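Local structure of fuculose-1-phosphate aldolase (Thermus thermophilus, 2FK5) at residues 30-35 with 57-62; 85-90 with 164-169; 113-118 with 170-175. The protein is a class II aldolase of the AraD-like clan, a mixed alpha/beta protein whose copies pack together into a multi-subunit assembly. All coordinates share one frame; numbering follows the deposited sequence.

Contact 1 (30-35 with 57-62); sequences SVRTKG and VPLEGP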
loop_
_atom_site.group_PDB
_atom_site.type_symbol
_atom_site.label_atom_id
_atom_site.label_comp_id
_atom_site.label_asym_id
_atom_site.label_seq_id
_atom_site.Cartn_x
_atom_site.Cartn_y
_atom_site.Cartn_z
ATOM N N SER A 30 -21.540 8.953 0.218
ATOM C CA SER A 30 -21.954 10.320 -0.047
ATOM C C SER A 30 -21.941 11.169 1.204
ATOM O O SER A 30 -21.808 10.660 2.327
ATOM C CB SER A 30 -23.381 10.307 -0.578
ATOM O OG SER A 30 -24.251 9.796 0.428
ATOM N N VAL A 31 -22.096 12.476 0.996
ATOM C CA VAL A 31 -22.178 13.427 2.092
ATOM C C VAL A 31 -23.301 14.408 1.732
ATOM O O VAL A 31 -23.558 14.668 0.562
ATOM C CB VAL A 31 -20.866 14.228 2.303
ATOM C CG1 VAL A 31 -19.733 13.276 2.649
ATOM C CG2 VAL A 31 -20.533 15.037 1.056
ATOM N N ARG A 32 -23.970 14.916 2.751
ATOM C CA ARG A 32 -25.059 15.875 2.567
ATOM C C ARG A 32 -24.418 17.212 2.212
ATOM O O ARG A 32 -23.380 17.572 2.773
ATOM C CB ARG A 32 -25.833 16.020 3.877
ATOM C CG ARG A 32 -27.083 16.893 3.816
ATOM C CD ARG A 32 -28.272 16.120 3.258
ATOM N NE ARG A 32 -29.524 16.813 3.551
ATOM C CZ ARG A 32 -29.996 17.833 2.845
ATOM N NH1 ARG A 32 -29.325 18.272 1.792
ATOM N NH2 ARG A 32 -31.119 18.436 3.215
ATOM N N THR A 33 -25.021 17.928 1.270
ATOM C CA THR A 33 -24.536 19.244 0.860
ATOM C C THR A 33 -25.726 20.200 0.873
ATOM O O THR A 33 -26.872 19.774 1.029
ATOM C CB THR A 33 -23.972 19.228 -0.560
ATOM O OG1 THR A 33 -24.986 18.774 -1.467
ATOM C CG2 THR A 33 -22.747 18.312 -0.642
ATOM N N LYS A 34 -25.460 21.490 0.702
ATOM C CA LYS A 34 -26.538 22.471 0.683
ATOM C C LYS A 34 -27.531 22.158 -0.434
ATOM O O LYS A 34 -28.738 22.319 -0.264
ATOM C CB LYS A 34 -25.969 23.884 0.504
ATOM C CG LYS A 34 -25.209 24.388 1.729
ATOM C CD LYS A 34 -24.622 25.777 1.506
ATOM N N GLY A 35 -27.021 21.686 -1.568
ATOM C CA GLY A 35 -27.886 21.365 -2.694
ATOM C C GLY A 35 -28.602 20.027 -2.644
ATOM O O GLY A 35 -29.627 19.840 -3.299
ATOM N N VAL A 57 -26.365 15.345 -6.309
ATOM C CA VAL A 57 -27.729 14.937 -6.616
ATOM C C VAL A 57 -28.692 15.732 -5.739
ATOM O O VAL A 57 -28.475 15.886 -4.549
ATOM C CB VAL A 57 -27.930 13.433 -6.326
ATOM C CG1 VAL A 57 -29.309 12.984 -6.790
ATOM C CG2 VAL A 57 -26.844 12.623 -7.013
ATOM N N PRO A 58 -29.777 16.254 -6.325
ATOM C CA PRO A 58 -30.720 17.023 -5.507
ATOM C C PRO A 58 -31.677 16.078 -4.795
ATOM O O PRO A 58 -31.879 14.954 -5.248
ATOM C CB PRO A 58 -31.420 17.906 -6.540
ATOM C CG PRO A 58 -31.507 16.997 -7.737
ATOM C CD PRO A 58 -30.150 16.284 -7.751
ATOM N N LEU A 59 -32.249 16.512 -3.676
ATOM C CA LEU A 59 -33.203 15.673 -2.955
ATOM C C LEU A 59 -34.509 15.642 -3.740
ATOM O O LEU A 59 -35.270 14.675 -3.674
ATOM C CB LEU A 59 -33.458 16.209 -1.542
ATOM C CG LEU A 59 -32.288 16.129 -0.554
ATOM C CD1 LEU A 59 -32.767 16.486 0.848
ATOM C CD2 LEU A 59 -31.710 14.727 -0.565
ATOM N N GLU A 60 -34.762 16.713 -4.486
ATOM C CA GLU A 60 -35.968 16.807 -5.303
ATOM C C GLU A 60 -35.567 17.096 -6.739
ATOM O O GLU A 60 -34.855 18.059 -7.018
ATOM C CB GLU A 60 -36.896 17.916 -4.793
ATOM C CG GLU A 60 -37.468 17.672 -3.406
ATOM C CD GLU A 60 -38.125 16.306 -3.269
ATOM O OE1 GLU A 60 -38.863 15.897 -4.190
ATOM O OE2 GLU A 60 -37.909 15.644 -2.233
ATOM N N GLY A 61 -36.030 16.257 -7.651
ATOM C CA GLY A 61 -35.692 16.439 -9.046
ATOM C C GLY A 61 -35.105 15.163 -9.615
ATOM O O GLY A 61 -34.973 14.165 -8.901
ATOM N N PRO A 62 -34.738 15.164 -10.904
ATOM C CA PRO A 62 -34.164 13.989 -11.567
ATOM C C PRO A 62 -32.799 13.602 -11.010
ATOM O O PRO A 62 -31.963 14.468 -10.739
ATOM C CB PRO A 62 -34.058 14.433 -13.031
ATOM C CG PRO A 62 -35.098 15.516 -13.154
ATOM C CD PRO A 62 -34.934 16.263 -11.865
#
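The carbonyl oxygen of Gly35 looks across at the backbone of Val57 and Pro58. At Val57 the approach is a loose one between two acceptors, Gly35 O lying 4.3 Å from Val57 O, and Val57 is fixed instead by backbone pairing with Phe37 on the intervening strand. One residue on, Pro58 CA sits 3.7 Å from Gly35 O, and CB of the pyrrolidine ring lies a little farther from that oxygen. The fold explains the spacing: strands 28-32 and 36-40 form a beta hairpin, residues 33-35 make its connection, and strand 54-58 runs along the far side of 36-40 as the outermost strand of the sheet within this chain. The contact therefore reaches past the middle strand at the sheet's edge. Thr33 OG1 secures the connection through bonds to Gly36 N and Glu56 OE1. Leu59 carries the side-chain part. Its CD1 lies 3.4 Å above the plane of the Arg32 guanidinium, shifted toward the rim, with Arg32 NH2 the nearest atom at 3.5 Å from Leu59 CD1. The two side chains cross at about a right angle. Arg32 starts with CG anti to the backbone N (chi1 -175°) and bends at chi2 (81°), while its NH1 is tied to Gly36 O. Tyr78 of helix 71-80 touches both Arg32 and Leu59, and Leu59 O accepts a bond from Arg79. Glu60 O accepts a hydrogen bond from Ser135 OG of the second subunit, the neighbouring copy on whose Leu134 Pro58 also packs.

Contact 2 (85-90 with 164-169); sequences ALVHAH and EALLEA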
loop_
_atom_site.group_PDB
_atom_site.type_symbol
_atom_site.label_atom_id
_atom_site.label_comp_id
_atom_site.label_asym_id
_atom_site.label_seq_id
_atom_site.Cartn_x
_atom_site.Cartn_y
_atom_site.Cartn_z
ATOM N N ALA A 85 -23.785 12.028 6.223
ATOM C CA ALA A 85 -22.961 11.229 5.327
ATOM C C ALA A 85 -23.454 9.790 5.369
ATOM O O ALA A 85 -24.022 9.358 6.366
ATOM C CB ALA A 85 -21.488 11.298 5.749
ATOM N N LEU A 86 -23.250 9.060 4.279
ATOM C CA LEU A 86 -23.682 7.667 4.217
ATOM C C LEU A 86 -22.650 6.796 3.512
ATOM O O LEU A 86 -22.110 7.179 2.475
ATOM C CB LEU A 86 -25.014 7.560 3.472
ATOM C CG LEU A 86 -25.709 6.189 3.466
ATOM C CD1 LEU A 86 -26.104 5.815 4.894
ATOM C CD2 LEU A 86 -26.944 6.242 2.579
ATOM N N VAL A 87 -22.373 5.627 4.080
ATOM C CA VAL A 87 -21.437 4.695 3.462
ATOM C C VAL A 87 -22.144 3.369 3.269
ATOM O O VAL A 87 -22.717 2.827 4.213
ATOM C CB VAL A 87 -20.178 4.427 4.341
ATOM C CG1 VAL A 87 -19.401 3.234 3.782
ATOM C CG2 VAL A 87 -19.282 5.652 4.377
ATOM N N HIS A 88 -22.128 2.869 2.039
ATOM C CA HIS A 88 -22.719 1.579 1.734
ATOM C C HIS A 88 -21.532 0.699 1.342
ATOM O O HIS A 88 -20.783 1.022 0.419
ATOM C CB HIS A 88 -23.708 1.670 0.567
ATOM C CG HIS A 88 -24.328 0.355 0.206
ATOM N ND1 HIS A 88 -24.528 -0.041 -1.098
ATOM C CD2 HIS A 88 -24.766 -0.667 0.979
ATOM C CE1 HIS A 88 -25.058 -1.251 -1.113
ATOM N NE2 HIS A 88 -25.211 -1.654 0.134
ATOM N N ALA A 89 -21.346 -0.400 2.061
ATOM C CA ALA A 89 -20.238 -1.296 1.779
ATOM C C ALA A 89 -20.713 -2.736 1.845
ATOM O O ALA A 89 -21.894 -3.003 2.087
ATOM C CB ALA A 89 -19.115 -1.061 2.776
ATOM N N HIS A 90 -19.789 -3.662 1.628
ATOM C CA HIS A 90 -20.132 -5.074 1.644
ATOM C C HIS A 90 -19.247 -5.891 2.568
ATOM O O HIS A 90 -18.465 -6.735 2.123
ATOM C CB HIS A 90 -20.085 -5.629 0.221
ATOM C CG HIS A 90 -21.069 -4.978 -0.694
ATOM N ND1 HIS A 90 -20.913 -3.689 -1.156
ATOM C CD2 HIS A 90 -22.262 -5.404 -1.169
ATOM C CE1 HIS A 90 -21.968 -3.348 -1.872
ATOM N NE2 HIS A 90 -22.803 -4.370 -1.894
ATOM N N GLU A 164 -15.823 15.075 8.070
ATOM C CA GLU A 164 -15.826 14.404 9.364
ATOM C C GLU A 164 -16.990 13.426 9.470
ATOM O O GLU A 164 -16.876 12.367 10.098
ATOM C CB GLU A 164 -15.899 15.431 10.496
ATOM C CG GLU A 164 -14.749 16.432 10.472
ATOM C CD GLU A 164 -14.741 17.351 11.679
ATOM O OE1 GLU A 164 -13.993 18.352 11.657
ATOM O OE2 GLU A 164 -15.477 17.071 12.651
ATOM N N ALA A 165 -18.111 13.782 8.853
ATOM C CA ALA A 165 -19.284 12.921 8.865
ATOM C C ALA A 165 -18.964 11.675 8.055
ATOM O O ALA A 165 -19.322 10.560 8.446
ATOM C CB ALA A 165 -20.488 13.651 8.261
ATOM N N LEU A 166 -18.283 11.861 6.929
ATOM C CA LEU A 166 -17.921 10.731 6.083
ATOM C C LEU A 166 -16.939 9.798 6.800
ATOM O O LEU A 166 -17.081 8.572 6.749
ATOM C CB LEU A 166 -17.308 11.224 4.768
ATOM C CG LEU A 166 -16.998 10.128 3.747
ATOM C CD1 LEU A 166 -18.261 9.350 3.398
ATOM C CD2 LEU A 166 -16.418 10.763 2.499
ATOM N N LEU A 167 -15.940 10.374 7.460
ATOM C CA LEU A 167 -14.960 9.568 8.185
ATOM C C LEU A 167 -15.636 8.848 9.346
ATOM O O LEU A 167 -15.253 7.735 9.717
ATOM C CB LEU A 167 -13.822 10.452 8.702
ATOM C CG LEU A 167 -12.873 10.940 7.602
ATOM C CD1 LEU A 167 -11.932 11.999 8.156
ATOM C CD2 LEU A 167 -12.093 9.758 7.044
ATOM N N GLU A 168 -16.649 9.487 9.916
ATOM C CA GLU A 168 -17.391 8.885 11.012
ATOM C C GLU A 168 -18.164 7.676 10.491
ATOM O O GLU A 168 -18.164 6.614 11.115
ATOM C CB GLU A 168 -18.360 9.907 11.600
ATOM C CG GLU A 168 -19.229 9.384 12.719
ATOM C CD GLU A 168 -20.303 10.383 13.111
ATOM O OE1 GLU A 168 -20.986 10.157 14.127
ATOM O OE2 GLU A 168 -20.467 11.390 12.396
ATOM N N ALA A 169 -18.829 7.842 9.349
ATOM C CA ALA A 169 -19.605 6.760 8.724
ATOM C C ALA A 169 -18.684 5.589 8.377
ATOM O O ALA A 169 -19.005 4.425 8.618
ATOM C CB ALA A 169 -20.287 7.279 7.463
#
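Ala85 CB presses straight onto the helix backbone, 3.4 Å from Ala165 C and 3.5 Å from Leu166 N. The methyl of Ala165 flanks it, CB to CB at 3.6 Å. Two residues along the strand, Val87 uses a single branch: CG2, anti to its own carbonyl carbon, rests 3.6 Å from Ala169 CB and 4.0 Å from Leu166 CD1. Val87 and Leu166 cross at about a right angle, the leucine sending CG anti to its backbone N (chi1 -175°). With alanines at three of the five touching positions, strand and helix axes close to 7.1 Å at an angle of 33°. Farther out, Leu166 is wedged against Phe9 and Val12 of helix 3-18 and against Val31 on the neighbouring strand. Glu168 anchors the helix on another flank, forming a salt bridge with Arg144 and accepting from the backbone N atoms of Leu158 and Lys159. The strand itself is held between 28-32 and 152-157, while Leu86, pointing away, packs on helix 71-80. Helices on both faces of a mixed sheet, with alternate strand residues turned to either layer, make the three-layer alpha/beta/alpha architecture of the class II aldolase and adducin domain.

Contact 3 (113-118 with 170-175); sequences HYLKEV and YGLMTT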
loop_
_atom_site.group_PDB
_atom_site.type_symbol
_atom_site.label_atom_id
_atom_site.label_comp_id
_atom_site.label_asym_id
_atom_site.label_seq_id
_atom_site.Cartn_x
_atom_site.Cartn_y
_atom_site.Cartn_z
ATOM N N HIS A 113 -20.748 0.251 21.840
ATOM C CA HIS A 113 -20.817 1.693 22.014
ATOM C C HIS A 113 -21.246 2.469 20.774
ATOM O O HIS A 113 -22.137 3.317 20.851
ATOM C CB HIS A 113 -19.473 2.230 22.507
ATOM C CG HIS A 113 -19.452 3.717 22.683
ATOM N ND1 HIS A 113 -19.050 4.579 21.685
ATOM C CD2 HIS A 113 -19.827 4.495 23.725
ATOM C CE1 HIS A 113 -19.178 5.825 22.106
ATOM N NE2 HIS A 113 -19.648 5.801 23.341
ATOM N N TYR A 114 -20.623 2.179 19.635
ATOM C CA TYR A 114 -20.931 2.885 18.393
ATOM C C TYR A 114 -22.138 2.379 17.614
ATOM O O TYR A 114 -22.850 3.164 16.993
ATOM C CB TYR A 114 -19.720 2.863 17.458
ATOM C CG TYR A 114 -18.576 3.747 17.890
ATOM C CD1 TYR A 114 -18.763 5.115 18.101
ATOM C CD2 TYR A 114 -17.298 3.223 18.072
ATOM C CE1 TYR A 114 -17.703 5.937 18.485
ATOM C CE2 TYR A 114 -16.232 4.035 18.453
ATOM C CZ TYR A 114 -16.440 5.388 18.658
ATOM O OH TYR A 114 -15.388 6.187 19.040
ATOM N N LEU A 115 -22.363 1.072 17.637
ATOM C CA LEU A 115 -23.465 0.491 16.881
ATOM C C LEU A 115 -24.672 0.141 17.721
ATOM O O LEU A 115 -25.811 0.326 17.279
ATOM C CB LEU A 115 -22.985 -0.760 16.147
ATOM C CG LEU A 115 -21.812 -0.508 15.197
ATOM C CD1 LEU A 115 -21.253 -1.814 14.678
ATOM C CD2 LEU A 115 -22.288 0.363 14.048
ATOM N N LYS A 116 -24.416 -0.370 18.924
ATOM C CA LYS A 116 -25.474 -0.778 19.844
ATOM C C LYS A 116 -26.141 -2.046 19.311
ATOM O O LYS A 116 -25.922 -3.144 19.820
ATOM C CB LYS A 116 -26.503 0.349 19.996
ATOM C CG LYS A 116 -25.934 1.599 20.655
ATOM C CD LYS A 116 -26.946 2.732 20.699
ATOM C CE LYS A 116 -26.329 3.986 21.302
ATOM N NZ LYS A 116 -27.269 5.140 21.346
ATOM N N GLU A 117 -26.958 -1.884 18.280
ATOM C CA GLU A 117 -27.640 -3.009 17.672
ATOM C C GLU A 117 -27.794 -2.694 16.187
ATOM O O GLU A 117 -28.145 -1.580 15.819
ATOM C CB GLU A 117 -29.009 -3.196 18.320
ATOM C CG GLU A 117 -29.736 -4.448 17.884
ATOM C CD GLU A 117 -31.098 -4.576 18.544
ATOM O OE1 GLU A 117 -32.048 -3.901 18.089
ATOM O OE2 GLU A 117 -31.206 -5.347 19.522
ATOM N N VAL A 118 -27.511 -3.668 15.332
ATOM C CA VAL A 118 -27.632 -3.453 13.894
ATOM C C VAL A 118 -28.767 -4.290 13.329
ATOM O O VAL A 118 -28.651 -5.512 13.205
ATOM C CB VAL A 118 -26.328 -3.836 13.151
ATOM C CG1 VAL A 118 -26.478 -3.561 11.635
ATOM C CG2 VAL A 118 -25.164 -3.056 13.724
ATOM N N TYR A 170 -17.537 5.917 7.790
ATOM C CA TYR A 170 -16.542 4.924 7.425
ATOM C C TYR A 170 -16.128 4.136 8.665
ATOM O O TYR A 170 -16.018 2.911 8.618
ATOM C CB TYR A 170 -15.313 5.612 6.807
ATOM C CG TYR A 170 -14.040 4.806 6.948
ATOM C CD1 TYR A 170 -13.138 5.062 7.986
ATOM C CD2 TYR A 170 -13.772 3.738 6.089
ATOM C CE1 TYR A 170 -12.003 4.267 8.168
ATOM C CE2 TYR A 170 -12.639 2.932 6.271
ATOM C CZ TYR A 170 -11.764 3.204 7.314
ATOM O OH TYR A 170 -10.679 2.384 7.526
ATOM N N GLY A 171 -15.897 4.852 9.767
ATOM C CA GLY A 171 -15.498 4.223 11.018
ATOM C C GLY A 171 -16.538 3.253 11.540
ATOM O O GLY A 171 -16.209 2.185 12.074
ATOM N N LEU A 172 -17.808 3.612 11.392
ATOM C CA LEU A 172 -18.878 2.738 11.852
ATOM C C LEU A 172 -18.928 1.496 10.987
ATOM O O LEU A 172 -19.233 0.412 11.472
ATOM C CB LEU A 172 -20.237 3.444 11.782
ATOM C CG LEU A 172 -20.456 4.550 12.815
ATOM C CD1 LEU A 172 -21.774 5.253 12.544
ATOM C CD2 LEU A 172 -20.445 3.949 14.210
ATOM N N MET A 173 -18.638 1.656 9.699
ATOM C CA MET A 173 -18.663 0.516 8.790
ATOM C C MET A 173 -17.556 -0.471 9.162
ATOM O O MET A 173 -17.787 -1.682 9.184
ATOM C CB MET A 173 -18.500 0.981 7.344
ATOM C CG MET A 173 -18.627 -0.136 6.302
ATOM S SD MET A 173 -20.233 -0.989 6.349
ATOM C CE MET A 173 -21.315 0.305 5.736
ATOM N N THR A 174 -16.362 0.038 9.470
ATOM C CA THR A 174 -15.260 -0.850 9.840
ATOM C C THR A 174 -15.544 -1.500 11.181
ATOM O O THR A 174 -15.215 -2.669 11.385
ATOM C CB THR A 174 -13.879 -0.120 9.892
ATOM O OG1 THR A 174 -13.904 0.929 10.863
ATOM C CG2 THR A 174 -13.544 0.469 8.537
ATOM N N THR A 175 -16.164 -0.749 12.090
ATOM C CA THR A 175 -16.520 -1.277 13.406
ATOM C C THR A 175 -17.526 -2.416 13.231
ATOM O O THR A 175 -17.461 -3.426 13.939
ATOM C CB THR A 175 -17.142 -0.181 14.294
ATOM O OG1 THR A 175 -16.133 0.774 14.638
ATOM C CG2 THR A 175 -17.728 -0.779 15.566
#
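The long C-terminal helix 162-191, which lies across one face of the class II aldolase sheet, here meets the end of helix 109-114 and the turn leading into strand 118-121. Tyr114 and Leu115 supply one side of the join, Leu172 and Thr175, one helical turn apart, the other. Leu172 CD2 meets Tyr114 twice: it lies 3.5 Å from Tyr114 CB and 3.8 Å from Tyr114 O, so it is lodged at the root of the tyrosine. The two side chains cross at about a right angle. Leu115 divides its branches between the two helix residues. Its CD2 meets Leu172 CD2 at 4.0 Å, while CD1 reaches Thr175 CG2 at 3.8 Å; along both pairs the side chains slide past each other in opposite directions. Thr175 offers this methyl because CG2 stands anti to its backbone N, with OG1 on the side of that N. Beyond Leu115 the chain reverses sharply at Lys116, whose phi of 71° and psi of -75° make a classic gamma turn, closed by a weak bond from Glu117 N to Leu115 O. Val118 then enters the sheet, pairing with Leu104. On the helix, Leu172 also packs on Ala155 of the sheet, whereas Tyr170 and Thr174 turn to the fourth subunit, touching Phe17 and Ala24 of that neighbouring copy. Within the helix, Thr175 N, in the regular helical bond, and Thr174 OG1, at 2.9 Å and tilted 33° from the carbonyl plane, reach Gly171 O from the same face.

Overall arrangement
Contacts 1 and 2 meet through adjacent strands of one sheet: Ser30 O and Leu86 N lie 2.9 Å apart in a probable hydrogen bond, and Ser30 O packs 3.5 Å from Ala85 CB. Their centres are 16 Å apart. Contacts 2 and 3 follow one another along helix 162-191, with centres 10 Å apart; Met173, between Leu172 and Thr175, reaches back to the strand, its CG 3.7 Å from Ala89 CB. Contacts 1 and 3 lie on opposite sides of the chain's centre, 25 Å apart between centres, with nearest atoms about 8 Å apart. Strand 85-89 of contact 2 thus lies next to strand 28-32 of contact 1 and packs against the helix that carries contact 3.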